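Bifunctional endo-1,4-beta-xylanase A (Neocallimastix patriciarum, PDB 2VG9) hydrolyses internal beta-1,4-xylosidic linkages of xylan as a glycoside hydrolase family 11 endo-xylanase, here in a loop-swap variant of the beta-jelly-roll domain. Local coordinates at residues M1-G6 and N10-V15; N45-R50 and A85-N90; Y96-N101 and E154-Y159; Y137-M142 and K179-Q184. All coordinates share one frame; numbering follows the deposited sequence.

Interaction 1. Residues M1-G6 and N10-V15; sequences MKFTVG and NQHKGV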
loop_
_atom_site.group_PDB
_atom_site.type_symbol
_atom_site.label_atom_id
_atom_site.label_comp_id
_atom_site.label_asym_id
_atom_site.label_seq_id
_atom_site.Cartn_x
_atom_site.Cartn_y
_atom_site.Cartn_z
ATOM N N MET A 1 -17.006 -13.759 -4.942
ATOM C CA MET A 1 -17.354 -13.185 -3.598
ATOM C C MET A 1 -17.028 -11.673 -3.525
ATOM O O MET A 1 -15.866 -11.281 -3.621
ATOM C CB MET A 1 -16.621 -13.951 -2.494
ATOM C CG MET A 1 -17.006 -13.528 -1.109
ATOM S SD MET A 1 -18.722 -13.927 -0.748
ATOM C CE MET A 1 -19.079 -12.645 0.467
ATOM N N LYS A 2 -18.073 -10.859 -3.323
ATOM C CA LYS A 2 -17.981 -9.401 -3.378
ATOM C C LYS A 2 -18.325 -8.675 -2.041
ATOM O O LYS A 2 -19.245 -9.057 -1.298
ATOM C CB LYS A 2 -18.830 -8.873 -4.544
ATOM C CG LYS A 2 -18.809 -7.378 -4.704
ATOM C CD LYS A 2 -20.097 -6.848 -5.344
ATOM C CE LYS A 2 -19.892 -6.449 -6.817
ATOM N NZ LYS A 2 -21.155 -5.817 -7.399
ATOM N N PHE A 3 -17.585 -7.604 -1.777
ATOM C CA PHE A 3 -17.751 -6.767 -0.598
ATOM C C PHE A 3 -17.882 -5.325 -1.061
ATOM O O PHE A 3 -17.013 -4.851 -1.802
ATOM C CB PHE A 3 -16.533 -6.898 0.297
ATOM C CG PHE A 3 -16.334 -8.298 0.803
ATOM C CD1 PHE A 3 -17.105 -8.774 1.868
ATOM C CD2 PHE A 3 -15.413 -9.153 0.193
ATOM C CE1 PHE A 3 -16.957 -10.091 2.315
ATOM C CE2 PHE A 3 -15.249 -10.454 0.647
ATOM C CZ PHE A 3 -16.015 -10.918 1.718
ATOM N N THR A 4 -18.969 -4.667 -0.639
ATOM C CA THR A 4 -19.347 -3.349 -1.140
ATOM C C THR A 4 -19.265 -2.337 -0.011
ATOM O O THR A 4 -19.642 -2.639 1.125
ATOM C CB THR A 4 -20.750 -3.356 -1.780
ATOM O OG1 THR A 4 -20.743 -4.250 -2.896
ATOM C CG2 THR A 4 -21.132 -1.956 -2.321
ATOM N N VAL A 5 -18.751 -1.148 -0.314
ATOM C CA VAL A 5 -18.683 -0.087 0.684
ATOM C C VAL A 5 -19.342 1.213 0.173
ATOM O O VAL A 5 -19.444 1.441 -1.044
ATOM C CB VAL A 5 -17.223 0.175 1.191
ATOM C CG1 VAL A 5 -16.661 -1.053 1.949
ATOM C CG2 VAL A 5 -16.299 0.605 0.012
ATOM N N GLY A 6 -19.786 2.044 1.114
ATOM C CA GLY A 6 -20.410 3.319 0.796
ATOM C C GLY A 6 -21.915 3.252 0.628
ATOM O O GLY A 6 -22.543 4.233 0.201
ATOM N N ASN A 10 -19.080 1.188 5.599
ATOM C CA ASN A 10 -17.926 1.856 5.004
ATOM C C ASN A 10 -16.634 1.030 4.953
ATOM O O ASN A 10 -15.644 1.476 4.377
ATOM C CB ASN A 10 -17.673 3.199 5.687
ATOM C CG ASN A 10 -18.683 4.278 5.247
ATOM O OD1 ASN A 10 -19.294 4.193 4.165
ATOM N ND2 ASN A 10 -18.860 5.284 6.087
ATOM N N GLN A 11 -16.645 -0.163 5.554
ATOM C CA GLN A 11 -15.452 -1.003 5.606
ATOM C C GLN A 11 -15.815 -2.476 5.690
ATOM O O GLN A 11 -16.857 -2.830 6.246
ATOM C CB GLN A 11 -14.596 -0.630 6.812
ATOM C CG GLN A 11 -13.274 -1.402 6.926
ATOM C CD GLN A 11 -12.605 -1.137 8.247
ATOM O OE1 GLN A 11 -13.289 -0.934 9.273
ATOM N NE2 GLN A 11 -11.265 -1.103 8.246
ATOM N N HIS A 12 -14.955 -3.314 5.114
ATOM C CA HIS A 12 -14.950 -4.763 5.322
ATOM C C HIS A 12 -13.489 -5.199 5.341
ATOM O O HIS A 12 -12.701 -4.840 4.450
ATOM C CB HIS A 12 -15.651 -5.517 4.187
ATOM C CG HIS A 12 -17.105 -5.193 4.022
ATOM N ND1 HIS A 12 -18.063 -5.586 4.928
ATOM C CD2 HIS A 12 -17.767 -4.534 3.038
ATOM C CE1 HIS A 12 -19.250 -5.162 4.528
ATOM N NE2 HIS A 12 -19.100 -4.542 3.370
ATOM N N LYS A 13 -13.115 -5.973 6.355
ATOM C CA LYS A 13 -11.791 -6.547 6.388
ATOM C C LYS A 13 -11.898 -8.012 6.829
ATOM O O LYS A 13 -12.760 -8.369 7.627
ATOM C CB LYS A 13 -10.825 -5.747 7.280
ATOM C CG LYS A 13 -11.078 -5.874 8.743
ATOM C CD LYS A 13 -10.027 -5.145 9.605
ATOM C CE LYS A 13 -10.579 -3.827 10.192
ATOM N NZ LYS A 13 -11.836 -3.977 11.026
ATOM N N GLY A 14 -11.011 -8.844 6.289
ATOM C CA GLY A 14 -11.017 -10.247 6.615
ATOM C C GLY A 14 -9.816 -10.908 6.044
ATOM O O GLY A 14 -8.819 -10.251 5.696
ATOM N N VAL A 15 -9.919 -12.229 5.931
ATOM C CA VAL A 15 -8.864 -13.067 5.371
ATOM C C VAL A 15 -9.521 -14.073 4.464
ATOM O O VAL A 15 -10.703 -14.410 4.642
ATOM C CB VAL A 15 -8.062 -13.829 6.494
ATOM C CG1 VAL A 15 -7.265 -12.877 7.346
ATOM C CG2 VAL A 15 -9.027 -14.673 7.412
HETATM O O HOH W 1 -21.468 -4.178 2.651
#
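At the N-terminal edge of the beta-jelly roll, the imidazole of H12 on strand 11-15 reaches across to F3, T4 and V5 on strand 2-5. The two strand axes come within 6.9 Å and run roughly antiparallel, at 146°, yet the strands do not pair; side chains, chiefly H12, bridge them. CG of H12 lies beside its own backbone N, anti to the carbonyl carbon (chi1 -62°), which aims the ring at the other strand. One imidazole face receives CD1 of F3, displaced toward the ring rim, and the ring planes meet at 48°; the F3 ring also stacks with Y21. At the ring edge, NE2 of H12 donates a weak, bent hydrogen bond to O of T4 (3.0 Å); a water near the same ring plane donates a second bond to T4 O. The strands belong to different sheets of the sandwich: F3 and V5 pair through their backbones with strand 29-34, H12 with I23. V5 CG1 packs 3.8 Å from H12 CD2 and 3.7 Å from N10 O. With an alanine at H12, T4 O would probably lose this donor and the F3 ring its imidazole neighbour. Toward the linking loop, OD1 of N10 touches CA of G6 at 3.7 Å.

Interaction 2. Residues N45-R50 and A85-N90; sequences NAAVNR and ASASGN. With ACT (acetate ion), chain D.
CB of A47 meets CB of A85 at 3.9 Å and stands 4.4 Å from CB of A87, while the A87 methyl also rests against the carbonyl of A47, 3.9 Å from its O. These three methyl groups make a small surface contact, and the turns of the two chains place them. A47 is the centre of an inverse gamma turn closed by V48 N donating to A46 O (2.8 Å), and its methyl points toward the other segment. On the other side the chain turns a corner at A87 and S88, where strand 73-86 of one sheet of the jelly roll gives way to strand 89-100 of the other. OG of S86 accepts from N of G89 at 2.8 Å with an angle of 141°, an ST motif that ties the corner together; the same hydroxyl is hydrogen-bonded to D120. Strand 203-216 runs between strands 40-45 and 73-86, and S204 on it touches both A47 and A85, so the methyls meet over a shared neighbour. Farther along, ND2 of N90 gives a weak hydrogen bond of 3.3 Å to OXT of an acetate, probably from the crystallisation liquor. The N90 side chain also packs on W121 and W201.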
loop_
_atom_site.group_PDB
_atom_site.type_symbol
_atom_site.label_atom_id
_atom_site.label_comp_id
_atom_site.label_asym_id
_atom_site.label_seq_id
_atom_site.Cartn_x
_atom_site.Cartn_y
_atom_site.Cartn_z
ATOM N N ASN A 45 -16.086 4.582 -7.008
ATOM C CA ASN A 45 -16.572 5.876 -7.485
ATOM C C ASN A 45 -16.494 6.761 -6.280
ATOM O O ASN A 45 -17.351 6.652 -5.397
ATOM C CB ASN A 45 -18.034 5.806 -7.985
ATOM C CG ASN A 45 -18.164 5.111 -9.326
ATOM O OD1 ASN A 45 -17.947 5.726 -10.382
ATOM N ND2 ASN A 45 -18.522 3.822 -9.300
ATOM N N ALA A 46 -15.451 7.597 -6.211
ATOM C CA ALA A 46 -15.282 8.559 -5.124
ATOM C C ALA A 46 -14.886 9.939 -5.663
ATOM O O ALA A 46 -14.189 10.700 -4.988
ATOM C CB ALA A 46 -14.264 8.062 -4.099
ATOM N N ALA A 47 -15.316 10.246 -6.888
ATOM C CA ALA A 47 -15.030 11.549 -7.516
ATOM C C ALA A 47 -15.977 12.628 -6.963
ATOM O O ALA A 47 -16.816 13.209 -7.671
ATOM C CB ALA A 47 -15.074 11.448 -9.046
ATOM N N VAL A 48 -15.837 12.845 -5.669
ATOM C CA VAL A 48 -16.587 13.841 -4.902
ATOM C C VAL A 48 -15.616 14.506 -3.915
ATOM O O VAL A 48 -14.575 13.920 -3.563
ATOM C CB VAL A 48 -17.770 13.176 -4.128
ATOM C CG1 VAL A 48 -18.842 12.624 -5.099
ATOM C CG2 VAL A 48 -17.284 12.084 -3.146
ATOM N N ASN A 49 -15.928 15.732 -3.475
ATOM C CA ASN A 49 -15.109 16.410 -2.502
ATOM C C ASN A 49 -14.774 15.489 -1.330
ATOM O O ASN A 49 -15.664 14.858 -0.769
ATOM C CB ASN A 49 -15.788 17.682 -1.962
ATOM C CG ASN A 49 -14.879 18.443 -1.000
ATOM O OD1 ASN A 49 -13.780 18.834 -1.363
ATOM N ND2 ASN A 49 -15.308 18.586 0.253
ATOM N N ARG A 50 -13.491 15.422 -0.974
ATOM C CA ARG A 50 -12.981 14.541 0.075
ATOM C C ARG A 50 -13.336 13.053 -0.056
ATOM O O ARG A 50 -13.185 12.289 0.918
ATOM C CB ARG A 50 -13.312 15.079 1.481
ATOM C CG ARG A 50 -12.672 16.460 1.743
ATOM C CD ARG A 50 -12.557 16.805 3.223
ATOM N NE ARG A 50 -11.540 16.008 3.929
ATOM C CZ ARG A 50 -10.229 16.268 3.963
ATOM N NH1 ARG A 50 -9.711 17.307 3.289
ATOM N NH2 ARG A 50 -9.425 15.470 4.659
ATOM N N ALA A 85 -12.406 8.841 -13.514
ATOM C CA ALA A 85 -12.867 10.184 -13.177
ATOM C C ALA A 85 -11.911 10.807 -12.167
ATOM O O ALA A 85 -11.304 10.117 -11.362
ATOM C CB ALA A 85 -14.318 10.179 -12.616
ATOM N N SER A 86 -11.794 12.122 -12.197
ATOM C CA SER A 86 -10.938 12.815 -11.244
ATOM C C SER A 86 -11.522 14.179 -10.915
ATOM O O SER A 86 -11.549 15.066 -11.758
ATOM C CB SER A 86 -9.499 12.921 -11.767
ATOM O OG SER A 86 -8.666 13.523 -10.794
ATOM N N ALA A 87 -12.057 14.337 -9.714
ATOM C CA ALA A 87 -12.525 15.668 -9.290
ATOM C C ALA A 87 -11.385 16.353 -8.570
ATOM O O ALA A 87 -11.389 16.433 -7.331
ATOM C CB ALA A 87 -13.749 15.552 -8.377
ATOM N N SER A 88 -10.412 16.841 -9.327
ATOM C CA SER A 88 -9.117 17.215 -8.751
ATOM C C SER A 88 -8.580 16.087 -7.868
ATOM O O SER A 88 -8.156 16.303 -6.720
ATOM C CB SER A 88 -9.220 18.517 -7.936
ATOM O OG SER A 88 -9.423 19.594 -8.822
ATOM N N GLY A 89 -8.618 14.877 -8.395
ATOM C CA GLY A 89 -8.295 13.715 -7.578
ATOM C C GLY A 89 -7.083 12.943 -8.066
ATOM O O GLY A 89 -6.300 13.429 -8.886
ATOM N N ASN A 90 -6.899 11.747 -7.508
ATOM C CA ASN A 90 -5.725 10.953 -7.815
ATOM C C ASN A 90 -5.914 9.524 -7.325
ATOM O O ASN A 90 -6.921 9.189 -6.683
ATOM C CB ASN A 90 -4.484 11.599 -7.195
ATOM C CG ASN A 90 -4.589 11.764 -5.692
ATOM O OD1 ASN A 90 -4.426 10.801 -4.953
ATOM N ND2 ASN A 90 -4.807 13.013 -5.231
HETATM C C ACT D . -3.843 15.997 -2.579
HETATM O O ACT D . -3.455 16.544 -1.507
HETATM O OXT ACT D . -4.297 14.829 -2.472
HETATM C CH3 ACT D . -3.769 16.690 -3.911
#

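Interaction 3. Residues Y96-N101 and E154-Y159; sequences YGWFQN and ETFKQY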
loop_
_atom_site.group_PDB
_atom_site.type_symbol
_atom_site.label_atom_id
_atom_site.label_comp_id
_atom_site.label_asym_id
_atom_site.label_seq_id
_atom_site.Cartn_x
_atom_site.Cartn_y
_atom_site.Cartn_z
ATOM N N TYR A 96 2.148 -1.917 0.140
ATOM C CA TYR A 96 1.739 -1.161 1.313
ATOM C C TYR A 96 1.876 -1.959 2.620
ATOM O O TYR A 96 1.719 -3.165 2.614
ATOM C CB TYR A 96 0.279 -0.756 1.132
ATOM C CG TYR A 96 -0.337 -0.073 2.326
ATOM C CD1 TYR A 96 -0.289 1.324 2.465
ATOM C CD2 TYR A 96 -0.993 -0.807 3.301
ATOM C CE1 TYR A 96 -0.873 1.956 3.551
ATOM C CE2 TYR A 96 -1.572 -0.184 4.421
ATOM C CZ TYR A 96 -1.508 1.188 4.544
ATOM O OH TYR A 96 -2.099 1.805 5.648
ATOM N N GLY A 97 2.164 -1.275 3.725
ATOM C CA GLY A 97 2.157 -1.947 5.016
ATOM C C GLY A 97 2.633 -1.011 6.107
ATOM O O GLY A 97 2.727 0.213 5.887
ATOM N N TRP A 98 2.896 -1.583 7.290
ATOM C CA TRP A 98 3.452 -0.809 8.432
ATOM C C TRP A 98 4.670 -1.467 9.058
ATOM O O TRP A 98 4.820 -2.703 8.994
ATOM C CB TRP A 98 2.382 -0.617 9.525
ATOM C CG TRP A 98 1.176 0.208 9.103
ATOM C CD1 TRP A 98 0.168 -0.179 8.265
ATOM C CD2 TRP A 98 0.856 1.535 9.529
ATOM N NE1 TRP A 98 -0.752 0.825 8.143
ATOM C CE2 TRP A 98 -0.351 1.895 8.897
ATOM C CE3 TRP A 98 1.472 2.455 10.384
ATOM C CZ2 TRP A 98 -0.960 3.157 9.086
ATOM C CZ3 TRP A 98 0.893 3.680 10.565
ATOM C CH2 TRP A 98 -0.332 4.028 9.919
ATOM N N PHE A 99 5.546 -0.652 9.666
ATOM C CA PHE A 99 6.519 -1.151 10.655
ATOM C C PHE A 99 5.997 -0.733 12.033
ATOM O O PHE A 99 5.860 0.470 12.330
ATOM C CB PHE A 99 7.959 -0.609 10.471
ATOM C CG PHE A 99 8.524 -0.751 9.071
ATOM C CD1 PHE A 99 8.198 -1.853 8.251
ATOM C CD2 PHE A 99 9.407 0.222 8.569
ATOM C CE1 PHE A 99 8.732 -1.972 6.957
ATOM C CE2 PHE A 99 9.943 0.093 7.285
ATOM C CZ PHE A 99 9.597 -1.017 6.471
ATOM N N GLN A 100 5.676 -1.733 12.846
ATOM C CA GLN A 100 5.098 -1.534 14.165
ATOM C C GLN A 100 6.243 -1.221 15.127
ATOM O O GLN A 100 7.301 -1.867 15.086
ATOM C CB GLN A 100 4.357 -2.802 14.607
ATOM C CG GLN A 100 3.715 -2.768 16.040
ATOM C CD GLN A 100 2.621 -1.702 16.215
ATOM O OE1 GLN A 100 2.901 -0.563 16.577
ATOM N NE2 GLN A 100 1.370 -2.094 16.011
ATOM N N ASN A 101 6.041 -0.224 15.969
ATOM C CA ASN A 101 7.038 0.130 16.971
ATOM C C ASN A 101 6.576 -0.139 18.413
ATOM O O ASN A 101 7.241 0.284 19.354
ATOM C CB ASN A 101 7.463 1.597 16.803
ATOM C CG ASN A 101 6.406 2.566 17.267
ATOM O OD1 ASN A 101 5.224 2.237 17.315
ATOM N ND2 ASN A 101 6.830 3.782 17.626
ATOM N N GLU A 154 -2.242 10.090 15.422
ATOM C CA GLU A 154 -0.910 10.410 15.971
ATOM C C GLU A 154 -0.001 10.941 14.872
ATOM O O GLU A 154 -0.367 10.938 13.702
ATOM C CB GLU A 154 -0.262 9.246 16.746
ATOM C CG GLU A 154 -0.097 7.927 15.988
ATOM C CD GLU A 154 0.317 6.785 16.910
ATOM O OE1 GLU A 154 -0.524 5.879 17.124
ATOM O OE2 GLU A 154 1.468 6.793 17.419
ATOM N N THR A 155 1.145 11.470 15.258
ATOM C CA THR A 155 2.123 11.898 14.288
ATOM C C THR A 155 3.086 10.725 14.113
ATOM O O THR A 155 3.652 10.242 15.094
ATOM C CB THR A 155 2.800 13.226 14.712
ATOM O OG1 THR A 155 1.870 14.305 14.500
ATOM C CG2 THR A 155 4.058 13.504 13.872
ATOM N N PHE A 156 3.208 10.233 12.873
ATOM C CA PHE A 156 4.062 9.085 12.561
ATOM C C PHE A 156 4.846 9.353 11.270
ATOM O O PHE A 156 4.755 10.436 10.681
ATOM C CB PHE A 156 3.236 7.765 12.494
ATOM C CG PHE A 156 2.127 7.771 11.458
ATOM C CD1 PHE A 156 2.322 7.189 10.191
ATOM C CD2 PHE A 156 0.884 8.344 11.747
ATOM C CE1 PHE A 156 1.312 7.210 9.238
ATOM C CE2 PHE A 156 -0.142 8.372 10.803
ATOM C CZ PHE A 156 0.069 7.803 9.540
ATOM N N LYS A 157 5.629 8.374 10.843
ATOM C CA LYS A 157 6.408 8.507 9.606
ATOM C C LYS A 157 5.803 7.692 8.465
ATOM O O LYS A 157 5.271 6.588 8.678
ATOM C CB LYS A 157 7.847 8.032 9.828
ATOM C CG LYS A 157 8.637 8.888 10.828
ATOM C CD LYS A 157 8.991 10.212 10.215
ATOM C CE LYS A 157 9.997 10.961 11.056
ATOM N NZ LYS A 157 10.318 12.230 10.375
ATOM N N GLN A 158 5.912 8.235 7.256
ATOM C CA GLN A 158 5.653 7.463 6.043
ATOM C C GLN A 158 6.962 7.296 5.282
ATOM O O GLN A 158 7.735 8.250 5.153
ATOM C CB GLN A 158 4.592 8.162 5.198
ATOM C CG GLN A 158 3.213 8.202 5.879
ATOM C CD GLN A 158 2.222 9.085 5.152
ATOM O OE1 GLN A 158 2.565 10.166 4.683
ATOM N NE2 GLN A 158 0.988 8.632 5.066
ATOM N N TYR A 159 7.247 6.085 4.813
ATOM C CA TYR A 159 8.396 5.865 3.924
ATOM C C TYR A 159 7.853 5.570 2.535
ATOM O O TYR A 159 6.869 4.858 2.389
ATOM C CB TYR A 159 9.312 4.713 4.384
ATOM C CG TYR A 159 9.968 4.875 5.725
ATOM C CD1 TYR A 159 9.928 6.102 6.415
ATOM C CD2 TYR A 159 10.679 3.820 6.289
ATOM C CE1 TYR A 159 10.538 6.255 7.672
ATOM C CE2 TYR A 159 11.297 3.957 7.541
ATOM C CZ TYR A 159 11.220 5.178 8.223
ATOM O OH TYR A 159 11.834 5.290 9.454
#
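F156 meets W98 within one curved sheet of the jelly roll, where their strands, 153-163 and 89-100, flank strand 110-115 and side chains meet across it. Strand 153-163 returns from what is, by family, probably the thumb hairpin, and in family 11 this sheet lines the xylan-binding cleft. The F156 ring, set by chi1 of 59° between its backbone N and carbonyl carbon, offers one face to the six-membered ring of W98. CH2 of W98 lies 3.6 Å from CE1 of F156, and CZ3 sits above that face near the rim, with the planes inclined at 41°. NE1 of W98 donates to OH of Y96 (3.0 Å), tilted 32° out of the indole plane; Y96 OH is itself bonded to E111. W98 also touches E111, E193 and, probably near the thumb tip, T148 and I149. A leucine in its place would probably open a gap against the F156 face and deprive Y96 OH of its indole donor. Past K157, which forms a salt bridge with D143, the Q158 amide turns to E111. The Y159 side chain crosses that of F99 at about a right angle, its hydroxyl bonds to G187 O, and CD2 of Y159 comes 3.9 Å from CE2 of F99.

Interaction 4. Residues Y137-M142 and K179-Q184; sequences YKIFQM and KEWAKQ
The indole of W181 meets I139 at its edge: CG2 of I139 lies in the ring plane, 3.7 Å from NE1 and 4.0 Å from CD1 of W181. This is methyl-to-rim packing. The indole also meets the ring of W186, with planes at about 25°, and NE1 makes a weak hydrogen bond with OG of S161, so the I139 methyl sits beside a polar N-H that has its own partner. The two branches of I139 divide the work. CG2 lies beside the backbone N and turns to the tryptophan, while CG1, between the backbone N and the carbonyl carbon (chi1 67°), carries an extended arm that reaches Q184 and the O of E180. There CD1 of I139 packs 3.6 Å from CG of Q184, the two side chains approaching from opposite directions, and 3.9 Å from the backbone O of E180. The backbone bonds K183 N to K179 O, at 2.8 Å, and Q184 N to W181 O, at 3.1 Å, hold the turn. On the strand side, I139 pairs with K128 and its neighbour F140 with F160. From the helix, E180 packs on V130 and I132 of strand 128-132. Helix 174-182 is the chain's single helix, and its packing against strand 135-145 and the neighbouring strands is the helix-on-sheet arrangement of the family 11 jelly roll.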
loop_
_atom_site.group_PDB
_atom_site.type_symbol
_atom_site.label_atom_id
_atom_site.label_comp_id
_atom_site.label_asym_id
_atom_site.label_seq_id
_atom_site.Cartn_x
_atom_site.Cartn_y
_atom_site.Cartn_z
ATOM N N TYR A 137 13.860 4.280 -8.538
ATOM C CA TYR A 137 12.844 4.657 -7.564
ATOM C C TYR A 137 13.430 5.845 -6.825
ATOM O O TYR A 137 14.636 5.897 -6.577
ATOM C CB TYR A 137 12.581 3.543 -6.539
ATOM C CG TYR A 137 11.776 2.367 -7.054
ATOM C CD1 TYR A 137 10.403 2.259 -6.777
ATOM C CD2 TYR A 137 12.376 1.366 -7.830
ATOM C CE1 TYR A 137 9.676 1.151 -7.230
ATOM C CE2 TYR A 137 11.623 0.276 -8.320
ATOM C CZ TYR A 137 10.298 0.179 -8.025
ATOM O OH TYR A 137 9.546 -0.901 -8.497
ATOM N N LYS A 138 12.568 6.783 -6.466
ATOM C CA LYS A 138 12.915 7.888 -5.597
ATOM C C LYS A 138 12.444 7.535 -4.206
ATOM O O LYS A 138 11.254 7.202 -4.001
ATOM C CB LYS A 138 12.169 9.123 -6.066
ATOM C CG LYS A 138 12.455 10.352 -5.220
ATOM C CD LYS A 138 11.756 11.582 -5.759
ATOM C CE LYS A 138 12.152 12.788 -4.893
ATOM N NZ LYS A 138 11.717 14.044 -5.533
ATOM N N ILE A 139 13.355 7.631 -3.242
ATOM C CA ILE A 139 13.012 7.372 -1.866
ATOM C C ILE A 139 13.001 8.657 -1.020
ATOM O O ILE A 139 13.847 9.578 -1.197
ATOM C CB ILE A 139 13.889 6.264 -1.259
ATOM C CG1 ILE A 139 15.363 6.715 -1.135
ATOM C CG2 ILE A 139 13.747 4.943 -2.081
ATOM C CD1 ILE A 139 16.295 5.768 -0.324
ATOM N N PHE A 140 12.031 8.734 -0.119
ATOM C CA PHE A 140 11.925 9.856 0.787
ATOM C C PHE A 140 11.027 9.450 1.926
ATOM O O PHE A 140 10.259 8.466 1.822
ATOM C CB PHE A 140 11.385 11.134 0.080
ATOM C CG PHE A 140 10.083 10.925 -0.673
ATOM C CD1 PHE A 140 8.855 11.145 -0.041
ATOM C CD2 PHE A 140 10.085 10.492 -1.997
ATOM C CE1 PHE A 140 7.643 10.956 -0.715
ATOM C CE2 PHE A 140 8.851 10.281 -2.693
ATOM C CZ PHE A 140 7.635 10.507 -2.052
ATOM N N GLN A 141 11.124 10.203 3.022
ATOM C CA GLN A 141 10.229 10.000 4.150
ATOM C C GLN A 141 9.565 11.315 4.507
ATOM O O GLN A 141 10.039 12.381 4.110
ATOM C CB GLN A 141 10.939 9.346 5.356
ATOM C CG GLN A 141 12.228 10.039 5.829
ATOM C CD GLN A 141 11.958 11.142 6.820
ATOM O OE1 GLN A 141 11.059 11.031 7.635
ATOM N NE2 GLN A 141 12.739 12.226 6.750
ATOM N N MET A 142 8.437 11.237 5.203
ATOM C CA MET A 142 7.726 12.451 5.639
ATOM C C MET A 142 6.857 12.185 6.853
ATOM O O MET A 142 6.483 11.053 7.102
ATOM C CB MET A 142 6.933 13.102 4.490
ATOM C CG MET A 142 5.651 12.431 4.003
ATOM S SD MET A 142 5.196 13.071 2.338
ATOM C CE MET A 142 5.324 14.838 2.607
ATOM N N LYS A 179 15.898 -2.331 2.782
ATOM C CA LYS A 179 17.366 -2.153 2.944
ATOM C C LYS A 179 17.805 -0.747 2.560
ATOM O O LYS A 179 18.568 -0.104 3.294
ATOM C CB LYS A 179 18.155 -3.145 2.084
ATOM C CG LYS A 179 18.333 -4.530 2.685
ATOM C CD LYS A 179 19.118 -5.438 1.695
ATOM C CE LYS A 179 18.590 -6.888 1.723
ATOM N NZ LYS A 179 19.659 -7.915 1.398
ATOM N N GLU A 180 17.304 -0.269 1.419
ATOM C CA GLU A 180 17.529 1.113 0.977
ATOM C C GLU A 180 17.068 2.144 1.971
ATOM O O GLU A 180 17.782 3.137 2.177
ATOM C CB GLU A 180 16.922 1.393 -0.413
ATOM C CG GLU A 180 17.683 0.690 -1.563
ATOM C CD GLU A 180 19.082 1.276 -1.864
ATOM O OE1 GLU A 180 19.489 2.297 -1.279
ATOM O OE2 GLU A 180 19.792 0.708 -2.712
ATOM N N TRP A 181 15.884 1.956 2.578
ATOM C CA TRP A 181 15.424 2.899 3.607
ATOM C C TRP A 181 16.305 2.852 4.865
ATOM O O TRP A 181 16.660 3.896 5.458
ATOM C CB TRP A 181 13.956 2.652 3.950
ATOM C CG TRP A 181 12.989 2.746 2.767
ATOM C CD1 TRP A 181 13.146 3.450 1.585
ATOM C CD2 TRP A 181 11.709 2.095 2.671
ATOM N NE1 TRP A 181 12.037 3.254 0.770
ATOM C CE2 TRP A 181 11.149 2.434 1.423
ATOM C CE3 TRP A 181 10.994 1.240 3.525
ATOM C CZ2 TRP A 181 9.907 1.946 1.008
ATOM C CZ3 TRP A 181 9.763 0.773 3.116
ATOM C CH2 TRP A 181 9.242 1.106 1.863
ATOM N N ALA A 182 16.670 1.631 5.260
ATOM C CA ALA A 182 17.590 1.396 6.363
ATOM C C ALA A 182 18.932 2.108 6.128
ATOM O O ALA A 182 19.464 2.730 7.045
ATOM C CB ALA A 182 17.782 -0.103 6.571
ATOM N N LYS A 183 19.426 2.070 4.890
ATOM C CA LYS A 183 20.691 2.701 4.504
ATOM C C LYS A 183 20.688 4.212 4.707
ATOM O O LYS A 183 21.758 4.805 4.755
ATOM C CB LYS A 183 21.003 2.455 3.037
ATOM C CG LYS A 183 21.997 1.378 2.748
ATOM C CD LYS A 183 22.019 1.125 1.247
ATOM C CE LYS A 183 23.212 0.300 0.835
ATOM N NZ LYS A 183 23.094 -1.121 1.271
ATOM N N GLN A 184 19.494 4.818 4.752
ATOM C CA GLN A 184 19.341 6.266 4.943
ATOM C C GLN A 184 19.450 6.660 6.388
ATOM O O GLN A 184 19.524 7.857 6.726
ATOM C CB GLN A 184 17.999 6.776 4.388
ATOM C CG GLN A 184 17.689 6.380 2.917
ATOM C CD GLN A 184 18.880 6.604 1.969
ATOM O OE1 GLN A 184 19.395 5.653 1.324
ATOM N NE2 GLN A 184 19.322 7.848 1.880
#

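Interactions 3 and 4 adjoin, with centres about 13 Å apart, because strands 153-163 and 135-145 are neighbouring antiparallel strands that probably lead out of and into the thumb: Q158 N lies 2.9 Å from M142 O and K157 NZ 3.1 Å from Q141 OE1, both probable hydrogen bonds. Interaction 3 is thus linked to the strand on which helix 174-182 packs. It also lies beside the probable substrate cleft, with interactions 1 and 2 about 24 and 26 Å from it between centres. Strand 89-100 begins at the corner of interaction 2 and ends in interaction 3. Interaction 1 lies across the chain's centre from interaction 4, about 32 Å between centres. A cadmium ion sits about 8 Å from the A85 side chain.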